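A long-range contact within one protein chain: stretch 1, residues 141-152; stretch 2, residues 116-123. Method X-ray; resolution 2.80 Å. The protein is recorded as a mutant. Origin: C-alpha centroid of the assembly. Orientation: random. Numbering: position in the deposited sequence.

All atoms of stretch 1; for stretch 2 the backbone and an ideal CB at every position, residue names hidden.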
# COMPACT_ATOMS: atom_id res chain seq x y z
N TYR A 141 -2.07 -7.61 4.70
CA TYR A 141 -2.27 -8.16 6.09
C TYR A 141 -3.36 -9.18 6.04
O TYR A 141 -3.64 -9.90 7.04
CB TYR A 141 -2.67 -7.13 7.12
CG TYR A 141 -4.02 -6.50 6.84
CD1 TYR A 141 -5.19 -7.08 7.24
CD2 TYR A 141 -4.12 -5.26 6.27
CE1 TYR A 141 -6.39 -6.45 7.02
CE2 TYR A 141 -5.36 -4.65 6.07
CZ TYR A 141 -6.45 -5.25 6.44
OH TYR A 141 -7.63 -4.61 6.23
N THR A 142 -3.99 -9.16 4.88
CA THR A 142 -5.09 -9.99 4.67
C THR A 142 -4.70 -11.48 4.58
O THR A 142 -5.47 -12.32 4.96
CB THR A 142 -6.02 -9.48 3.52
OG1 THR A 142 -6.37 -10.61 2.73
CG2 THR A 142 -5.35 -8.55 2.49
N LYS A 143 -3.54 -11.87 4.12
CA LYS A 143 -3.34 -13.28 4.09
C LYS A 143 -2.90 -13.78 5.46
O LYS A 143 -3.25 -14.94 5.88
CB LYS A 143 -2.29 -13.61 3.09
CG LYS A 143 -1.62 -14.92 3.21
CD LYS A 143 -0.95 -15.22 1.94
CE LYS A 143 -0.82 -16.71 1.72
NZ LYS A 143 0.32 -17.26 2.47
N ALA A 144 -2.13 -12.96 6.18
CA ALA A 144 -1.76 -13.34 7.52
C ALA A 144 -3.00 -13.53 8.38
O ALA A 144 -3.08 -14.40 9.25
CB ALA A 144 -0.95 -12.32 8.07
N ALA A 145 -3.97 -12.68 8.20
CA ALA A 145 -5.21 -12.77 8.97
C ALA A 145 -5.87 -14.11 8.65
O ALA A 145 -6.16 -14.87 9.60
CB ALA A 145 -6.14 -11.61 8.59
N ALA A 146 -6.07 -14.39 7.33
CA ALA A 146 -6.67 -15.70 6.91
C ALA A 146 -5.95 -16.85 7.59
O ALA A 146 -6.60 -17.75 8.17
CB ALA A 146 -6.75 -15.89 5.46
N GLU A 147 -4.63 -16.78 7.62
CA GLU A 147 -3.87 -17.81 8.36
C GLU A 147 -4.07 -17.91 9.87
O GLU A 147 -3.71 -18.89 10.41
CB GLU A 147 -2.36 -17.68 8.13
CG GLU A 147 -1.79 -18.38 6.96
CD GLU A 147 -0.59 -17.62 6.44
OE1 GLU A 147 -0.53 -17.56 5.20
OE2 GLU A 147 0.28 -17.08 7.23
N CYS A 148 -4.56 -16.88 10.53
CA CYS A 148 -4.60 -16.86 12.01
C CYS A 148 -6.03 -16.95 12.59
O CYS A 148 -6.23 -16.90 13.80
CB CYS A 148 -3.86 -15.60 12.53
SG CYS A 148 -2.05 -15.79 12.60
N ALA A 149 -7.03 -17.01 11.70
CA ALA A 149 -8.40 -17.07 12.03
C ALA A 149 -8.79 -18.55 11.92
O ALA A 149 -8.56 -19.16 10.88
CB ALA A 149 -9.16 -16.28 11.05
N PRO A 150 -9.39 -19.15 12.99
CA PRO A 150 -10.10 -20.45 12.88
C PRO A 150 -11.34 -20.48 11.98
O PRO A 150 -11.84 -21.56 11.74
CB PRO A 150 -10.54 -20.78 14.33
CG PRO A 150 -10.45 -19.52 15.12
CD PRO A 150 -9.46 -18.64 14.40
N VAL A 151 -11.87 -19.35 11.53
CA VAL A 151 -13.03 -19.40 10.62
C VAL A 151 -12.69 -18.36 9.61
O VAL A 151 -12.42 -17.17 9.97
CB VAL A 151 -14.28 -18.88 11.32
CG1 VAL A 151 -15.44 -18.63 10.34
CG2 VAL A 151 -14.68 -19.76 12.40
N VAL A 152 -12.75 -18.75 8.35
CA VAL A 152 -12.42 -17.84 7.25
C VAL A 152 -13.58 -17.72 6.25
O VAL A 152 -14.00 -18.70 5.59
CB VAL A 152 -11.18 -18.41 6.51
CG1 VAL A 152 -10.75 -17.50 5.38
CG2 VAL A 152 -10.14 -18.59 7.46
N UNK A 116 -6.96 -10.70 18.80
CA UNK A 116 -7.30 -12.13 18.76
C UNK A 116 -8.41 -12.38 17.78
O UNK A 116 -9.49 -12.67 18.20
CB UNK A 116 -7.70 -12.64 20.14
N UNK A 117 -8.15 -12.24 16.49
CA UNK A 117 -9.13 -12.45 15.43
C UNK A 117 -9.74 -13.85 15.50
O UNK A 117 -9.05 -14.88 15.64
CB UNK A 117 -8.48 -12.23 14.06
N UNK A 118 -11.05 -13.87 15.40
CA UNK A 118 -11.76 -15.10 15.40
C UNK A 118 -12.12 -15.55 13.95
O UNK A 118 -12.05 -16.79 13.63
CB UNK A 118 -13.02 -14.95 16.26
N UNK A 119 -12.59 -14.58 13.14
CA UNK A 119 -12.97 -14.82 11.75
C UNK A 119 -12.26 -13.82 10.84
O UNK A 119 -12.26 -12.64 11.12
CB UNK A 119 -14.49 -14.72 11.58
N UNK A 120 -11.71 -14.28 9.74
CA UNK A 120 -11.13 -13.43 8.74
C UNK A 120 -12.07 -13.38 7.52
O UNK A 120 -12.35 -14.39 6.92
CB UNK A 120 -9.74 -13.93 8.35
N UNK A 121 -12.57 -12.22 7.15
CA UNK A 121 -13.45 -12.14 5.98
C UNK A 121 -12.71 -11.54 4.79
O UNK A 121 -12.45 -10.39 4.84
CB UNK A 121 -14.70 -11.31 6.30
N UNK A 122 -12.41 -12.32 3.74
CA UNK A 122 -11.61 -11.91 2.63
C UNK A 122 -12.32 -12.09 1.31
O UNK A 122 -13.29 -12.85 1.17
CB UNK A 122 -10.29 -12.68 2.63
N UNK A 123 -11.78 -11.44 0.29
CA UNK A 123 -12.40 -11.60 -1.02
C UNK A 123 -11.44 -12.32 -1.97
O UNK A 123 -10.68 -11.66 -2.52
CB UNK A 123 -12.81 -10.24 -1.59

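Position 116 precedes the contact. Its ideal CB points away and has no atom of stretch 1 within 5.5 Å, so stretch 1 sets no requirement; phi of -67° merely permits proline. The deposited residue is Pro-116, which makes no contact here.

At position 117 CA-to-CB points toward stretch 1, yet the ideal CB stops 5.1 Å from Ala-149 CB and 5.2 Å from Cys-148 O. That gap, bordered by Ala-145, Cys-148 and Ala-149, calls for a side chain of some length; leucine, isoleucine or methionine would suit the apolar CB atoms. The residue is Leu-117. Its CD1 lies 3.7 Å from Ala-149 CB and 4.3 Å from Ala-145 CB, while its CD2 lies 3.6 Å from Cys-148 CB. Both chi angles (119° and 128°) fall between wells, so the exact pose deserves caution at 2.80 Å.

Position 118 sends CB away, 5.4 Å from Pro-150 CG, so many side chains, polar ones included, would be tolerated. It is Asp-118, and its role is played by the backbone: Val-151 N donates a weak hydrogen bond to Asp-118 O (3.3 Å, 134° at the hydrogen).

Position 119 has extended angles (-128/134), and its CB lies on the same sheet face as that of Val-151. A beta-branched or other apolar residue fits both conformation and neighbour. Val-119 is found, with its CB 4.1 Å from Val-151 CB; its CA also makes a CA-H...O contact with Val-151 O at 3.0 Å.

Position 120 is the most constrained. The ideal CB already sits 3.6 Å from Ala-149 CB, 3.8 Å from Ala-146 CA and 3.9 Å from Ala-145 C, leaving little space beyond it on the helix side. Alanine is the natural reading, with glycine or serine as alternatives. Ala-120 packs its CB 3.6 Å from Ala-149 CB and 4.3 Å from Ala-145 CB. Its backbone pairs in parallel with Val-152, and Ala-120 N donates to Val-151 O (3.0 Å, 151°), better aligned than the bond at 118.

Position 121 turns CB away with nothing of stretch 1 within 5.5 Å. Its extended backbone favours beta-branched residues without demanding one; Val-121 follows that preference.

Position 122 points toward the start of the helix, its ideal CB 4.4 Å from Thr-142 OG1. A medium apolar residue could fill this space, and threonine or serine could also be considered. Val-122 (chi1 m) brings CG1 to 3.9 Å from Thr-142 OG1, a van der Waals contact.

Position 123 points away and is unconstrained by stretch 1; it is Gln-123.

Stretch 2 (116-123) PLDVAVVQ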
# COMPACT_ATOMS: atom_id res chain seq x y z
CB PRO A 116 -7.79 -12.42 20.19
CG PRO A 116 -8.08 -11.14 20.79
CD PRO A 116 -7.27 -10.12 20.14
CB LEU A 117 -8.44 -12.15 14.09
CG LEU A 117 -8.31 -13.22 13.03
CD1 LEU A 117 -8.86 -12.63 11.78
CD2 LEU A 117 -6.91 -13.69 12.79
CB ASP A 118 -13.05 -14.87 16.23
CG ASP A 118 -12.81 -14.86 17.74
OD1 ASP A 118 -11.94 -15.70 18.23
OD2 ASP A 118 -13.44 -14.05 18.50
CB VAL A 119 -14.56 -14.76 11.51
CG1 VAL A 119 -15.24 -14.00 12.55
CG2 VAL A 119 -14.97 -14.18 10.11
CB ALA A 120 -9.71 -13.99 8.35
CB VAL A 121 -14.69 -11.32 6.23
CG1 VAL A 121 -15.52 -11.12 4.95
CG2 VAL A 121 -15.48 -12.06 7.15
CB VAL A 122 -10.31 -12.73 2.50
CG1 VAL A 122 -9.48 -12.69 3.77
CG2 VAL A 122 -10.59 -14.16 2.12
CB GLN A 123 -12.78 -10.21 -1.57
CG GLN A 123 -13.30 -10.24 -2.96
CD GLN A 123 -13.90 -8.92 -3.38
OE1 GLN A 123 -13.46 -7.85 -2.96
NE2 GLN A 123 -14.87 -8.98 -4.26
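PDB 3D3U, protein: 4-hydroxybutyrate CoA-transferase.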